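Local atomic coordinates of cellulose 1,4-beta-cellobiosidase (Thermobifida fusca, PDB entry 4JJJ), a protein that probably cleaves cellulose as a cellobiohydrolase, this chain being its family 48 glycoside hydrolase domain, with one engineered substitution in its predicted active site. Residues Y10-K14 against L59-Y63; L27-Y31 against A52-Y56. The protein carries 1 engineered substitution. All coordinates share one frame; numbering follows the deposited sequence.

Contact 1: residues Y10-K14 against L59-Y63; sequences YEKIK and LEAYY. With ZN (zinc ion), chain P.
Tyr10 of helix 2-14 lies across Leu59, Glu60 and Tyr63 of helix 50-67, a worked example of one tyrosine joining two helices. From CB, the ring is swung anti to the backbone N (chi1 177°), which carries it toward the second helix. CD2 then meets Leu59 CG at 3.5 Å. CD1, CE1 and CZ face Tyr63 CD1 in an offset stack, centroids 4.5 Å apart and planes inclined by 14°, while CE2 comes beside Tyr63 CB and Glu60 OE1. The opposite face of the Tyr10 ring is covered by Lys14 CG, one turn on. The pair lies in the (α/α)6 domain of family 48, and the segments run at 134° to each other. At the tip, Tyr10 OH donates a 2.5 Å hydrogen bond to Glu60 OE1, which receives it in the ring plane through a syn lone pair. The other oxygen, Glu60 OE2, takes a 2.8 Å salt bridge from Lys14 NZ, whose chain curls back through three successive bends; the carboxylate is thus gripped at both oxygens. Beside this, Ile13 CG2 meets Leu59 CD2 tip to tip at 3.9 Å. Glu11 turns elsewhere, its OE2 binding a zinc ion together with Asp15.

Contact 2: residues L27-Y31 against A52-Y56; sequences LLVPY and AFSYY
Strand 27-30 passes segment 52-56 of helix 50-67 at an axis distance of 8.6 Å and an angle of 126°, with the Pro30 and Ala52 backbones nearest each other. The strand is one half of a two-stranded antiparallel sheet with 21-24, and here it packs on the N-terminal part of a helix of the (α/α)6 fold, a case of a small sheet covering a helix by apolar contact with no direct hydrogen bond between the two. Pro30 sits at the centre. Its CD lies over one face of the Phe53 ring as a CH-pi contact, 4.1 Å from the centroid and 14° off the normal, and also comes within 4.0 Å of Tyr56 CD2; its CG rests against Ala52 CB. Val29 CG1 reaches Phe53 CZ obliquely at 4.0 Å, although its CB points away from the helix. Tyr31 likewise turns from the helix, stacking on His46 and hydrogen-bonding Asp153, the two residues of a zinc site. Phe21 meets Tyr56 edge-to-face and also touches Pro30. The Tyr56 ring, placed anti to its own N (chi1 180°), extends toward the strand and crosses Leu28 at about a right angle, with OH 3.6 Å from Leu28 CB. Replacing Tyr56 by an alanine would probably open a gap beside Leu28 and Pro30 and deprive the bridging water of its hydroxyl partner. That water lies in the plane of the Tyr56 ring, donates to Tyr56 OH at 2.7 Å and accepts from Leu28 N at 2.9 Å.

Both contacts use helix 50-67: contact 2 takes an early turn and contact 1 a later one, so it receives first strand 27-30 and then helix 2-14. Their centres are 11 Å apart on the same side of the chain's centre, and contact 2 is nested within the loop that contact 1 closes. They also meet directly, Lys14 CE packing on Leu28 CD1 at 3.9 Å. Helices 71-83 and 620-637 touch residues of both. The N-terminal helix and the small sheet are packed against successive parts of one helix of the (α/α)6 fold, whose segment 52-56 immediately follows Glu51, the predicted proton donor, with the side chain of Ala52 about 8 Å from a bound glucose unit (nearest atoms).

Contact 1: residues Y10-K14 against L59-Y63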
loop_
_atom_site.group_PDB
_atom_site.type_symbol
_atom_site.label_atom_id
_atom_site.label_comp_id
_atom_site.label_asym_id
_atom_site.label_seq_id
_atom_site.Cartn_x
_atom_site.Cartn_y
_atom_site.Cartn_z
ATOM N N TYR A 10 0.366 -15.639 17.176
ATOM C CA TYR A 10 1.222 -14.593 17.636
ATOM C C TYR A 10 2.600 -15.162 17.971
ATOM O O TYR A 10 3.640 -14.629 17.590
ATOM C CB TYR A 10 0.571 -13.887 18.814
ATOM C CG TYR A 10 1.405 -12.809 19.431
ATOM C CD1 TYR A 10 2.330 -13.131 20.416
ATOM C CD2 TYR A 10 1.365 -11.481 18.997
ATOM C CE1 TYR A 10 3.155 -12.167 20.965
ATOM C CE2 TYR A 10 2.173 -10.538 19.510
ATOM C CZ TYR A 10 3.099 -10.811 20.517
ATOM O OH TYR A 10 3.887 -9.818 21.067
ATOM N N GLU A 11 2.627 -16.229 18.802
ATOM C CA GLU A 11 3.889 -16.833 19.215
ATOM C C GLU A 11 4.722 -17.323 18.079
ATOM O O GLU A 11 5.915 -17.113 18.047
ATOM C CB GLU A 11 3.615 -17.937 20.277
ATOM C CG GLU A 11 4.866 -18.373 21.060
ATOM C CD GLU A 11 5.807 -19.286 20.283
ATOM O OE1 GLU A 11 5.437 -19.986 19.314
ATOM O OE2 GLU A 11 6.993 -19.286 20.695
ATOM N N LYS A 12 4.101 -17.923 17.106
ATOM C CA LYS A 12 4.823 -18.322 15.878
ATOM C C LYS A 12 5.492 -17.162 15.124
ATOM O O LYS A 12 6.592 -17.206 14.713
ATOM C CB LYS A 12 3.878 -19.083 14.942
ATOM C CG LYS A 12 3.477 -20.504 15.363
ATOM C CD LYS A 12 2.347 -21.069 14.516
ATOM C CE LYS A 12 1.829 -22.427 14.882
ATOM N NZ LYS A 12 0.783 -22.892 13.983
ATOM N N ILE A 13 4.722 -16.083 14.998
ATOM C CA ILE A 13 5.184 -14.904 14.268
ATOM C C ILE A 13 6.381 -14.327 15.007
ATOM O O ILE A 13 7.365 -13.818 14.438
ATOM C CB ILE A 13 4.011 -13.931 14.084
ATOM C CG1 ILE A 13 2.960 -14.469 13.166
ATOM C CG2 ILE A 13 4.568 -12.680 13.465
ATOM C CD1 ILE A 13 1.717 -13.698 13.143
ATOM N N LYS A 14 6.339 -14.314 16.350
ATOM C CA LYS A 14 7.343 -13.634 17.155
ATOM C C LYS A 14 8.517 -14.583 17.557
ATOM O O LYS A 14 9.474 -14.062 18.180
ATOM C CB LYS A 14 6.692 -13.042 18.421
ATOM C CG LYS A 14 5.632 -12.001 18.147
ATOM C CD LYS A 14 6.209 -10.742 17.536
ATOM C CE LYS A 14 7.239 -10.065 18.353
ATOM N NZ LYS A 14 6.788 -9.641 19.686
ATOM N N LEU A 59 -0.563 -6.369 15.110
ATOM C CA LEU A 59 -0.375 -7.552 15.890
ATOM C C LEU A 59 -0.094 -7.211 17.347
ATOM O O LEU A 59 -0.670 -7.855 18.247
ATOM C CB LEU A 59 0.829 -8.280 15.337
ATOM C CG LEU A 59 1.174 -9.661 15.960
ATOM C CD1 LEU A 59 0.181 -10.715 15.538
ATOM C CD2 LEU A 59 2.580 -10.059 15.589
ATOM N N GLU A 60 0.770 -6.233 17.575
ATOM C CA GLU A 60 1.054 -5.849 18.952
ATOM C C GLU A 60 -0.068 -5.135 19.632
ATOM O O GLU A 60 -0.170 -5.232 20.857
ATOM C CB GLU A 60 2.395 -5.053 19.011
ATOM C CG GLU A 60 3.614 -5.818 18.507
ATOM C CD GLU A 60 4.029 -7.026 19.261
ATOM O OE1 GLU A 60 3.194 -7.616 20.029
ATOM O OE2 GLU A 60 5.187 -7.427 19.012
ATOM N N ALA A 61 -0.949 -4.490 18.855
ATOM C CA ALA A 61 -2.088 -3.842 19.529
ATOM C C ALA A 61 -3.028 -4.909 20.060
ATOM O O ALA A 61 -3.589 -4.824 21.184
ATOM C CB ALA A 61 -2.796 -2.876 18.546
ATOM N N TYR A 62 -3.306 -5.948 19.280
ATOM C CA TYR A 62 -4.118 -7.086 19.744
ATOM C C TYR A 62 -3.411 -7.814 20.877
ATOM O O TYR A 62 -4.074 -8.245 21.810
ATOM C CB TYR A 62 -4.475 -8.066 18.637
ATOM C CG TYR A 62 -5.845 -7.789 18.020
ATOM C CD1 TYR A 62 -5.964 -7.380 16.714
ATOM C CD2 TYR A 62 -6.955 -7.950 18.783
ATOM C CE1 TYR A 62 -7.198 -7.130 16.146
ATOM C CE2 TYR A 62 -8.213 -7.673 18.238
ATOM C CZ TYR A 62 -8.330 -7.289 16.886
ATOM O OH TYR A 62 -9.555 -6.934 16.265
ATOM N N TYR A 63 -2.110 -7.907 20.866
ATOM C CA TYR A 63 -1.406 -8.425 22.011
ATOM C C TYR A 63 -1.680 -7.607 23.263
ATOM O O TYR A 63 -1.935 -8.177 24.345
ATOM C CB TYR A 63 0.103 -8.552 21.737
ATOM C CG TYR A 63 0.848 -9.269 22.887
ATOM C CD1 TYR A 63 0.742 -10.649 23.005
ATOM C CD2 TYR A 63 1.487 -8.537 23.842
ATOM C CE1 TYR A 63 1.409 -11.297 24.036
ATOM C CE2 TYR A 63 2.166 -9.157 24.899
ATOM C CZ TYR A 63 2.095 -10.523 24.967
ATOM O OH TYR A 63 2.678 -11.254 26.052
HETATM ZN ZN ZN P . 8.352 -20.575 20.255
#

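Contact 2: residues L27-Y31 against A52-Y56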
loop_
_atom_site.group_PDB
_atom_site.type_symbol
_atom_site.label_atom_id
_atom_site.label_comp_id
_atom_site.label_asym_id
_atom_site.label_seq_id
_atom_site.Cartn_x
_atom_site.Cartn_y
_atom_site.Cartn_z
ATOM N N LEU A 27 15.570 -4.108 18.436
ATOM C CA LEU A 27 14.327 -3.709 17.726
ATOM C C LEU A 27 14.127 -4.646 16.570
ATOM O O LEU A 27 15.069 -5.163 16.033
ATOM C CB LEU A 27 14.413 -2.288 17.188
ATOM C CG LEU A 27 14.432 -1.149 18.246
ATOM C CD1 LEU A 27 14.774 0.164 17.580
ATOM C CD2 LEU A 27 13.183 -1.141 19.080
ATOM N N LEU A 28 12.866 -4.924 16.233
ATOM C CA LEU A 28 12.517 -5.881 15.198
ATOM C C LEU A 28 12.020 -5.177 13.937
ATOM O O LEU A 28 11.232 -4.270 14.009
ATOM C CB LEU A 28 11.433 -6.807 15.720
ATOM C CG LEU A 28 11.766 -7.574 16.975
ATOM C CD1 LEU A 28 10.595 -8.382 17.401
ATOM C CD2 LEU A 28 12.931 -8.457 16.783
ATOM N N VAL A 29 12.493 -5.697 12.828
ATOM C CA VAL A 29 12.069 -5.263 11.494
ATOM C C VAL A 29 11.486 -6.477 10.765
ATOM O O VAL A 29 12.181 -7.460 10.485
ATOM C CB VAL A 29 13.241 -4.661 10.703
ATOM C CG1 VAL A 29 12.807 -4.248 9.254
ATOM C CG2 VAL A 29 13.810 -3.483 11.407
ATOM N N PRO A 30 10.181 -6.447 10.472
ATOM C CA PRO A 30 9.584 -7.595 9.787
ATOM C C PRO A 30 9.999 -7.660 8.335
ATOM O O PRO A 30 10.191 -6.618 7.710
ATOM C CB PRO A 30 8.070 -7.320 9.835
ATOM C CG PRO A 30 7.992 -5.820 9.857
ATOM C CD PRO A 30 9.181 -5.422 10.772
ATOM N N TYR A 31 10.149 -8.850 7.812
ATOM C CA TYR A 31 10.313 -9.064 6.383
ATOM C C TYR A 31 8.968 -9.081 5.733
ATOM O O TYR A 31 7.964 -9.345 6.358
ATOM C CB TYR A 31 10.980 -10.416 6.162
ATOM C CG TYR A 31 12.406 -10.595 6.691
ATOM C CD1 TYR A 31 13.448 -9.732 6.300
ATOM C CD2 TYR A 31 12.715 -11.654 7.492
ATOM C CE1 TYR A 31 14.752 -9.965 6.688
ATOM C CE2 TYR A 31 14.016 -11.860 7.899
ATOM C CZ TYR A 31 14.986 -11.009 7.492
ATOM O OH TYR A 31 16.329 -11.251 7.896
ATOM N N ALA A 52 4.067 -3.864 5.984
ATOM C CA ALA A 52 4.453 -4.813 7.047
ATOM C C ALA A 52 4.523 -4.171 8.388
ATOM O O ALA A 52 4.075 -4.744 9.376
ATOM C CB ALA A 52 5.725 -5.502 6.700
ATOM N N PHE A 53 5.090 -2.949 8.422
ATOM C CA PHE A 53 5.122 -2.251 9.710
ATOM C C PHE A 53 3.758 -1.911 10.276
ATOM O O PHE A 53 3.519 -2.151 11.441
ATOM C CB PHE A 53 6.029 -0.979 9.653
ATOM C CG PHE A 53 7.472 -1.207 9.884
ATOM C CD1 PHE A 53 7.984 -1.230 11.212
ATOM C CD2 PHE A 53 8.382 -1.321 8.832
ATOM C CE1 PHE A 53 9.327 -1.394 11.426
ATOM C CE2 PHE A 53 9.710 -1.554 9.114
ATOM C CZ PHE A 53 10.194 -1.494 10.346
ATOM N N SER A 54 2.800 -1.575 9.392
ATOM C CA SER A 54 1.444 -1.312 9.873
ATOM C C SER A 54 0.813 -2.543 10.449
ATOM O O SER A 54 0.075 -2.495 11.432
ATOM C CB SER A 54 0.595 -0.648 8.806
ATOM O OG SER A 54 0.287 -1.459 7.693
ATOM N N TYR A 55 1.093 -3.719 9.848
ATOM C CA TYR A 55 0.610 -4.965 10.352
ATOM C C TYR A 55 1.310 -5.400 11.662
ATOM O O TYR A 55 0.687 -5.990 12.525
ATOM C CB TYR A 55 0.694 -6.075 9.289
ATOM C CG TYR A 55 -0.486 -6.117 8.378
ATOM C CD1 TYR A 55 -1.601 -6.901 8.697
ATOM C CD2 TYR A 55 -0.513 -5.399 7.180
ATOM C CE1 TYR A 55 -2.671 -6.941 7.846
ATOM C CE2 TYR A 55 -1.653 -5.415 6.328
ATOM C CZ TYR A 55 -2.696 -6.187 6.635
ATOM O OH TYR A 55 -3.802 -6.297 5.832
ATOM N N TYR A 56 2.581 -5.040 11.808
ATOM C CA TYR A 56 3.335 -5.306 13.030
ATOM C C TYR A 56 2.687 -4.540 14.169
ATOM O O TYR A 56 2.407 -5.084 15.238
ATOM C CB TYR A 56 4.778 -4.931 12.816
ATOM C CG TYR A 56 5.764 -5.111 13.960
ATOM C CD1 TYR A 56 5.511 -5.913 15.076
ATOM C CD2 TYR A 56 6.991 -4.398 13.901
ATOM C CE1 TYR A 56 6.479 -6.012 16.111
ATOM C CE2 TYR A 56 7.938 -4.479 14.915
ATOM C CZ TYR A 56 7.600 -5.255 16.000
ATOM O OH TYR A 56 8.542 -5.235 17.072
HETATM O O HOH W 1 10.688 -3.700 17.762
#